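Long-range contacts in acyl-CoA dehydrogenase (PDB 2Z1Q), which probably oxidises saturated acyl-CoA to the 2,3-dehydroacyl-CoA with FAD as cofactor, handing the electrons to a separate acceptor: residues A145-P151 with V178-N184; G213-E219 with T230-E236. All coordinates share one frame; numbering follows the deposited sequence.

How the contacts relate
Following the chain from the N terminus, contact 1 closes first: residues 145-151, running out of strand 144-147, meet 178-184 at the end of strand 172-183, spanning a 26-residue loop that includes strand 163-166. The chain then forms strands 190-197 and 201-208 before contact 2 closes a shorter, 10-residue connection between 213-219 and 230-236. The two loops follow one another in series, neither enclosing nor crossing the other, and both lie in the middle domain. Strands 172-183 and 230-235 are antiparallel neighbours, with probable hydrogen bonds Ile182 N to Arg231 O and Lys179 N to Val233 O (2.8 Å each), so the sheet continues from the flavin site to strand 214-216.

Contact 1: residues A145-P151 with V178-N184. With FAD (flavin-adenine dinucleotide), chain D.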
# COMPACT_ATOMS: atom_id res chain seq x y z
N ALA B 145 -20.16 -13.48 -19.01
CA ALA B 145 -20.04 -12.29 -18.16
C ALA B 145 -21.10 -12.37 -17.06
O ALA B 145 -22.14 -13.01 -17.24
CB ALA B 145 -20.22 -11.02 -18.98
N TYR B 146 -20.83 -11.71 -15.95
CA TYR B 146 -21.71 -11.71 -14.78
C TYR B 146 -22.11 -10.27 -14.49
O TYR B 146 -21.25 -9.42 -14.23
CB TYR B 146 -20.92 -12.27 -13.61
CG TYR B 146 -21.70 -12.57 -12.36
CD1 TYR B 146 -22.56 -13.66 -12.31
CD2 TYR B 146 -21.52 -11.81 -11.21
CE1 TYR B 146 -23.22 -14.00 -11.12
CE2 TYR B 146 -22.16 -12.13 -10.03
CZ TYR B 146 -23.00 -13.22 -9.98
OH TYR B 146 -23.63 -13.53 -8.80
N CYS B 147 -23.41 -10.00 -14.50
CA CYS B 147 -23.90 -8.65 -14.28
C CYS B 147 -24.76 -8.51 -13.04
O CYS B 147 -25.98 -8.64 -13.10
CB CYS B 147 -24.66 -8.17 -15.52
SG CYS B 147 -23.62 -7.88 -16.86
N LEU B 148 -24.11 -8.21 -11.93
CA LEU B 148 -24.79 -8.06 -10.67
C LEU B 148 -24.72 -6.63 -10.14
O LEU B 148 -25.74 -6.05 -9.80
CB LEU B 148 -24.18 -9.02 -9.66
CG LEU B 148 -24.70 -8.90 -8.23
CD1 LEU B 148 -26.22 -8.89 -8.27
CD2 LEU B 148 -24.19 -10.05 -7.37
N THR B 149 -23.52 -6.09 -10.08
CA THR B 149 -23.29 -4.75 -9.56
C THR B 149 -23.95 -3.64 -10.39
O THR B 149 -24.05 -3.74 -11.61
CB THR B 149 -21.77 -4.47 -9.46
OG1 THR B 149 -21.19 -5.36 -8.50
CG2 THR B 149 -21.51 -3.04 -9.03
N GLU B 150 -24.41 -2.59 -9.71
CA GLU B 150 -25.03 -1.45 -10.37
C GLU B 150 -24.44 -0.17 -9.79
O GLU B 150 -23.80 -0.20 -8.74
CB GLU B 150 -26.56 -1.48 -10.17
CG GLU B 150 -27.22 -2.75 -10.72
CD GLU B 150 -28.74 -2.69 -10.71
OE1 GLU B 150 -29.32 -1.63 -10.41
OE2 GLU B 150 -29.36 -3.73 -11.01
N PRO B 151 -24.61 0.97 -10.49
CA PRO B 151 -24.07 2.25 -10.02
C PRO B 151 -24.39 2.53 -8.54
O PRO B 151 -23.52 2.93 -7.77
CB PRO B 151 -24.71 3.26 -10.98
CG PRO B 151 -24.81 2.47 -12.26
CD PRO B 151 -25.26 1.11 -11.80
N VAL B 178 -29.28 -0.60 -15.30
CA VAL B 178 -27.86 -0.37 -15.59
C VAL B 178 -27.01 -1.24 -14.68
O VAL B 178 -27.23 -1.29 -13.47
CB VAL B 178 -27.48 1.11 -15.34
CG1 VAL B 178 -26.00 1.33 -15.60
CG2 VAL B 178 -28.34 2.03 -16.22
N LYS B 179 -26.05 -1.95 -15.27
CA LYS B 179 -25.14 -2.82 -14.51
C LYS B 179 -23.75 -2.19 -14.63
O LYS B 179 -23.28 -1.89 -15.73
CB LYS B 179 -25.16 -4.23 -15.09
CG LYS B 179 -26.55 -4.77 -15.38
CD LYS B 179 -27.46 -4.80 -14.17
CE LYS B 179 -27.01 -5.79 -13.12
NZ LYS B 179 -27.93 -5.79 -11.94
N GLN B 180 -23.10 -2.01 -13.49
CA GLN B 180 -21.79 -1.36 -13.42
C GLN B 180 -20.57 -2.27 -13.28
O GLN B 180 -20.59 -3.25 -12.52
CB GLN B 180 -21.81 -0.39 -12.24
CG GLN B 180 -20.66 0.59 -12.23
CD GLN B 180 -20.89 1.76 -13.16
OE1 GLN B 180 -21.27 2.85 -12.72
NE2 GLN B 180 -20.69 1.54 -14.45
N TRP B 181 -19.50 -1.92 -14.00
CA TRP B 181 -18.24 -2.66 -13.96
C TRP B 181 -18.34 -4.12 -14.40
O TRP B 181 -18.03 -5.00 -13.61
CB TRP B 181 -17.66 -2.66 -12.52
CG TRP B 181 -17.28 -1.33 -11.89
CD1 TRP B 181 -17.87 -0.74 -10.80
CD2 TRP B 181 -16.19 -0.47 -12.25
NE1 TRP B 181 -17.21 0.42 -10.47
CE2 TRP B 181 -16.18 0.61 -11.34
CE3 TRP B 181 -15.22 -0.52 -13.26
CZ2 TRP B 181 -15.24 1.64 -11.41
CZ3 TRP B 181 -14.28 0.51 -13.33
CH2 TRP B 181 -14.30 1.57 -12.41
N ILE B 182 -18.76 -4.40 -15.62
CA ILE B 182 -18.88 -5.80 -16.05
C ILE B 182 -17.63 -6.33 -16.74
O ILE B 182 -17.32 -5.91 -17.85
CB ILE B 182 -20.09 -5.98 -16.99
CG1 ILE B 182 -21.38 -5.88 -16.19
CG2 ILE B 182 -20.07 -7.34 -17.67
CD1 ILE B 182 -21.63 -4.53 -15.66
N SER B 183 -16.91 -7.24 -16.09
CA SER B 183 -15.71 -7.81 -16.71
C SER B 183 -16.12 -8.64 -17.93
O SER B 183 -17.15 -9.32 -17.90
CB SER B 183 -14.97 -8.73 -15.71
OG SER B 183 -14.68 -8.08 -14.49
N ASN B 184 -15.31 -8.57 -18.98
CA ASN B 184 -15.54 -9.32 -20.23
C ASN B 184 -16.67 -8.74 -21.10
O ASN B 184 -16.95 -9.26 -22.19
CB ASN B 184 -15.85 -10.80 -19.92
CG ASN B 184 -14.65 -11.57 -19.35
OD1 ASN B 184 -14.81 -12.67 -18.83
ND2 ASN B 184 -13.45 -11.01 -19.47
PA FAD D . -18.55 1.10 -2.21
O1A FAD D . -17.46 1.09 -3.16
O2A FAD D . -20.09 1.22 -2.62
O5B FAD D . -18.26 0.46 -0.81
C5B FAD D . -17.49 1.37 -0.02
C4B FAD D . -17.48 0.61 1.29
O4B FAD D . -17.80 -0.72 1.41
C3B FAD D . -16.47 1.00 2.46
O3B FAD D . -16.93 2.17 3.15
C2B FAD D . -16.65 -0.38 3.21
O2B FAD D . -16.42 -0.36 4.62
C1B FAD D . -18.07 -0.44 2.74
N9A FAD D . -19.09 -1.26 3.34
C8A FAD D . -20.10 -1.79 2.59
N7A FAD D . -20.91 -2.44 3.34
C5A FAD D . -20.46 -2.40 4.62
C6A FAD D . -20.93 -2.93 5.86
N6A FAD D . -22.09 -3.68 5.89
N1A FAD D . -20.20 -2.67 6.98
C2A FAD D . -19.10 -1.93 6.95
N3A FAD D . -18.66 -1.43 5.81
C4A FAD D . -19.28 -1.61 4.63
N1 FAD D . -19.30 -6.74 -10.75
C2 FAD D . -19.98 -7.76 -11.32
O2 FAD D . -21.14 -7.94 -10.99
N3 FAD D . -19.43 -8.57 -12.26
C4 FAD D . -18.14 -8.41 -12.71
O4 FAD D . -17.66 -9.13 -13.55
C4X FAD D . -17.34 -7.30 -12.13
N5 FAD D . -16.08 -7.04 -12.52
C5X FAD D . -15.39 -5.99 -12.00
C6 FAD D . -14.06 -5.67 -12.47
C7 FAD D . -13.39 -4.55 -11.95
C7M FAD D . -12.01 -4.21 -12.46
C8 FAD D . -14.01 -3.73 -10.95
C8M FAD D . -13.32 -2.51 -10.37
C9 FAD D . -15.27 -4.03 -10.49
C9A FAD D . -15.99 -5.15 -11.00
N10 FAD D . -17.30 -5.42 -10.55
C10 FAD D . -18.02 -6.46 -11.09
C1' FAD D . -17.83 -4.52 -9.55
C2' FAD D . -17.78 -5.04 -8.11
O2' FAD D . -18.63 -6.17 -7.95
C3' FAD D . -18.24 -3.84 -7.35
O3' FAD D . -17.27 -2.79 -7.58
C4' FAD D . -18.34 -4.01 -5.86
O4' FAD D . -19.28 -5.01 -5.46
C5' FAD D . -18.71 -2.63 -5.45
O5' FAD D . -18.80 -2.45 -4.13
P FAD D . -18.89 -0.85 -4.12
O1P FAD D . -17.73 -0.34 -4.90
O2P FAD D . -20.27 -0.34 -4.81
O3P FAD D . -18.76 -0.48 -2.53
O HOH W 1 -18.45 -10.55 -15.64
O HOH W 2 -30.18 -0.26 -12.88
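Lys179 NZ is gripped by two groups of the facing segment: it forms a salt bridge to Glu150 OE2 at 2.7 Å, on that oxygen's anti lone pair, and donates to Leu148 O at 3.1 Å from 49° above the carbonyl plane. Phe194 O is a third partner for the ammonium group. Bends at both chi2 and chi3 (-58° and -67°) curl the lysine chain past Cys147 CB and back to these acceptors. The glutamate is itself fixed, since OE1 takes the N-H of Lys161 and OE2 is bonded to Thr162 OG1, so the buried charge pair has polar partners at NZ and at both carboxylate oxygens.

Beside it, Gln180 N donates to Thr149 O (2.7 Å), and Pro151 packs its CG on Val178 CG1. At the other end Ile182 meets Cys147 SG with CG1 (3.1 Å), while its CG2 touches Ala145 CB.

Both segments also border the flavin. Tyr146 O accepts from FAD N3 (2.8 Å), while the amides of Leu148 and Thr149 converge on FAD O2. Thr149 OG1 lies 2.7 Å from the ribityl O2' in a hydrogen bond. From the 178-184 side, Ser183 OG donates to FAD N5 at 2.6 Å and the Ser183 amide to O4; four polar positions of the isoalloxazine, N3, O2, O4 and N5, are thus read by residues of the two segments, an FAD site of the acyl-CoA dehydrogenase middle domain.

Strand 144-147 runs parallel to strand 190-197 through backbone bonds of Ala145 and Cys147, whereas strand 172-183 pairs with 230-235. Helix 106-117 packs against Tyr146 and Ser183, and the second subunit reaches in with Arg289, bonded to Pro151 O, and Tyr376, whose ring meets that of Trp181.

Contact 2: residues G213-E219 with T230-E236; sequences GLSFGPE and TRQVILE
Backbone hydrogen bonds between Ser215 and Ile234 run both ways, Ser215 N to Ile234 O at 3.1 Å and Ile234 N to Ser215 O at 2.9 Å, which identifies an antiparallel hydrogen-bonded pair. Glu236 N to Gly213 O (2.9 Å) and Gly217 N to Gln232 O (2.8 Å) extend the ladder at its two ends. Leu214 with Leu235 and Phe216 with Val233 are the non-hydrogen-bonded pairs between them, and strands 214-216 and 230-235 run at 157° to each other.

Apolar contacts gather on the face carrying Leu214, Phe216, Val233 and Leu235. Leu214 CD1 presses on Val233 CG1 at 3.5 Å, a tight carbon pair, and also touches Leu235. From its other branch Val233 sends CG2 to the edge of the Phe216 ring, 4.0 Å from CD2; the two side chains lie alongside each other. Arg209 makes a cation-pi contact with that ring.

Ionic and water-mediated contacts occur at the Glu219 end. A bend at chi2 (-58°) folds Glu219 so that its two oxygens take separate partners. OE1 accepts Thr230 N at 3.0 Å on its syn lone pair, and OE2 forms a salt bridge to Arg231 NE at 2.7 Å, though the N-H direction makes the hydrogen bond weak. The carboxylate and guanidinium planes stand 83° apart, so this is no side-on bidentate pair. Arg231 NH1 adds a weak bond to Gly217 O. Ser229 OG also bonds Glu219 OE2, and a water donates to it. A second water bridges Pro218 O and Gln232 N beyond the Gly217-Gln232 bond.

The chemistry therefore changes along the antiparallel strand pair: main-chain bonds and the apolar face join its strands, while Glu219 ties the chain to Arg231 and to the backbone of Thr230, a residue that lines the FAD pocket.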
# COMPACT_ATOMS: atom_id res chain seq x y z
N GLY B 213 -31.59 -3.89 -27.57
CA GLY B 213 -31.82 -3.13 -26.35
C GLY B 213 -30.68 -3.20 -25.37
O GLY B 213 -30.62 -2.44 -24.40
N LEU B 214 -29.76 -4.13 -25.60
CA LEU B 214 -28.60 -4.29 -24.74
C LEU B 214 -27.41 -3.59 -25.37
O LEU B 214 -27.03 -3.91 -26.49
CB LEU B 214 -28.26 -5.77 -24.56
CG LEU B 214 -27.12 -6.04 -23.59
CD1 LEU B 214 -27.64 -6.07 -22.16
CD2 LEU B 214 -26.48 -7.36 -23.94
N SER B 215 -26.82 -2.64 -24.65
CA SER B 215 -25.67 -1.90 -25.16
C SER B 215 -24.57 -1.82 -24.10
O SER B 215 -24.79 -2.18 -22.95
CB SER B 215 -26.10 -0.48 -25.56
OG SER B 215 -26.68 0.19 -24.45
N PHE B 216 -23.40 -1.33 -24.48
CA PHE B 216 -22.29 -1.25 -23.53
C PHE B 216 -21.58 0.10 -23.54
O PHE B 216 -21.39 0.69 -24.60
CB PHE B 216 -21.27 -2.35 -23.85
CG PHE B 216 -21.90 -3.64 -24.31
CD1 PHE B 216 -22.22 -3.84 -25.64
CD2 PHE B 216 -22.18 -4.64 -23.39
CE1 PHE B 216 -22.81 -5.03 -26.06
CE2 PHE B 216 -22.77 -5.83 -23.79
CZ PHE B 216 -23.09 -6.03 -25.13
N GLY B 217 -21.19 0.59 -22.37
CA GLY B 217 -20.48 1.85 -22.32
C GLY B 217 -19.03 1.60 -22.72
O GLY B 217 -18.64 0.45 -22.87
N PRO B 218 -18.22 2.66 -22.92
CA PRO B 218 -16.82 2.50 -23.31
C PRO B 218 -16.02 1.78 -22.24
O PRO B 218 -16.47 1.65 -21.09
CB PRO B 218 -16.35 3.94 -23.50
CG PRO B 218 -17.17 4.68 -22.51
CD PRO B 218 -18.54 4.07 -22.65
N GLU B 219 -14.83 1.32 -22.61
CA GLU B 219 -13.96 0.60 -21.69
C GLU B 219 -13.66 1.49 -20.47
O GLU B 219 -13.27 2.65 -20.60
CB GLU B 219 -12.66 0.21 -22.41
CG GLU B 219 -12.77 -1.08 -23.26
CD GLU B 219 -13.20 -2.29 -22.44
OE1 GLU B 219 -12.81 -2.37 -21.26
OE2 GLU B 219 -13.91 -3.16 -22.97
N THR B 230 -13.65 -4.17 -19.05
CA THR B 230 -14.64 -3.80 -18.06
C THR B 230 -15.49 -2.66 -18.62
O THR B 230 -14.99 -1.58 -18.92
CB THR B 230 -13.98 -3.35 -16.73
OG1 THR B 230 -12.78 -4.09 -16.51
CG2 THR B 230 -14.92 -3.61 -15.57
N ARG B 231 -16.77 -2.92 -18.79
CA ARG B 231 -17.67 -1.91 -19.34
C ARG B 231 -18.96 -1.89 -18.57
O ARG B 231 -19.27 -2.79 -17.80
CB ARG B 231 -17.99 -2.21 -20.82
CG ARG B 231 -16.85 -2.00 -21.82
CD ARG B 231 -17.14 -2.75 -23.12
NE ARG B 231 -16.17 -2.47 -24.18
CZ ARG B 231 -16.31 -1.52 -25.11
NH1 ARG B 231 -17.39 -0.74 -25.12
NH2 ARG B 231 -15.37 -1.36 -26.03
N GLN B 232 -19.73 -0.84 -18.79
CA GLN B 232 -21.02 -0.70 -18.15
C GLN B 232 -22.01 -1.36 -19.12
O GLN B 232 -21.90 -1.17 -20.33
CB GLN B 232 -21.34 0.77 -17.98
CG GLN B 232 -22.52 1.06 -17.14
CD GLN B 232 -22.78 2.54 -17.03
OE1 GLN B 232 -23.11 3.19 -18.02
NE2 GLN B 232 -22.61 3.08 -15.83
N VAL B 233 -22.93 -2.16 -18.59
CA VAL B 233 -23.92 -2.81 -19.45
C VAL B 233 -25.27 -2.14 -19.23
O VAL B 233 -25.77 -2.09 -18.10
CB VAL B 233 -24.03 -4.33 -19.15
CG1 VAL B 233 -25.13 -4.95 -20.00
CG2 VAL B 233 -22.70 -5.01 -19.46
N ILE B 234 -25.85 -1.62 -20.30
CA ILE B 234 -27.14 -0.94 -20.22
C ILE B 234 -28.27 -1.80 -20.79
O ILE B 234 -28.09 -2.48 -21.79
CB ILE B 234 -27.10 0.40 -21.00
CG1 ILE B 234 -26.09 1.35 -20.34
CG2 ILE B 234 -28.49 1.01 -21.07
CD1 ILE B 234 -25.82 2.62 -21.14
N LEU B 235 -29.43 -1.79 -20.14
CA LEU B 235 -30.56 -2.56 -20.64
C LEU B 235 -31.77 -1.67 -20.88
O LEU B 235 -32.38 -1.18 -19.93
CB LEU B 235 -30.97 -3.67 -19.67
CG LEU B 235 -29.98 -4.79 -19.40
CD1 LEU B 235 -29.00 -4.39 -18.30
CD2 LEU B 235 -30.77 -6.01 -18.98
N GLU B 236 -32.10 -1.47 -22.15
CA GLU B 236 -33.24 -0.64 -22.53
C GLU B 236 -34.27 -1.55 -23.20
O GLU B 236 -34.10 -1.92 -24.36
CB GLU B 236 -32.81 0.46 -23.49
CG GLU B 236 -31.76 1.42 -22.92
CD GLU B 236 -31.23 2.41 -23.95
OE1 GLU B 236 -30.25 3.11 -23.64
OE2 GLU B 236 -31.78 2.48 -25.07
O HOH W 3 -18.76 1.90 -19.47
O HOH W 4 -13.13 -3.83 -25.47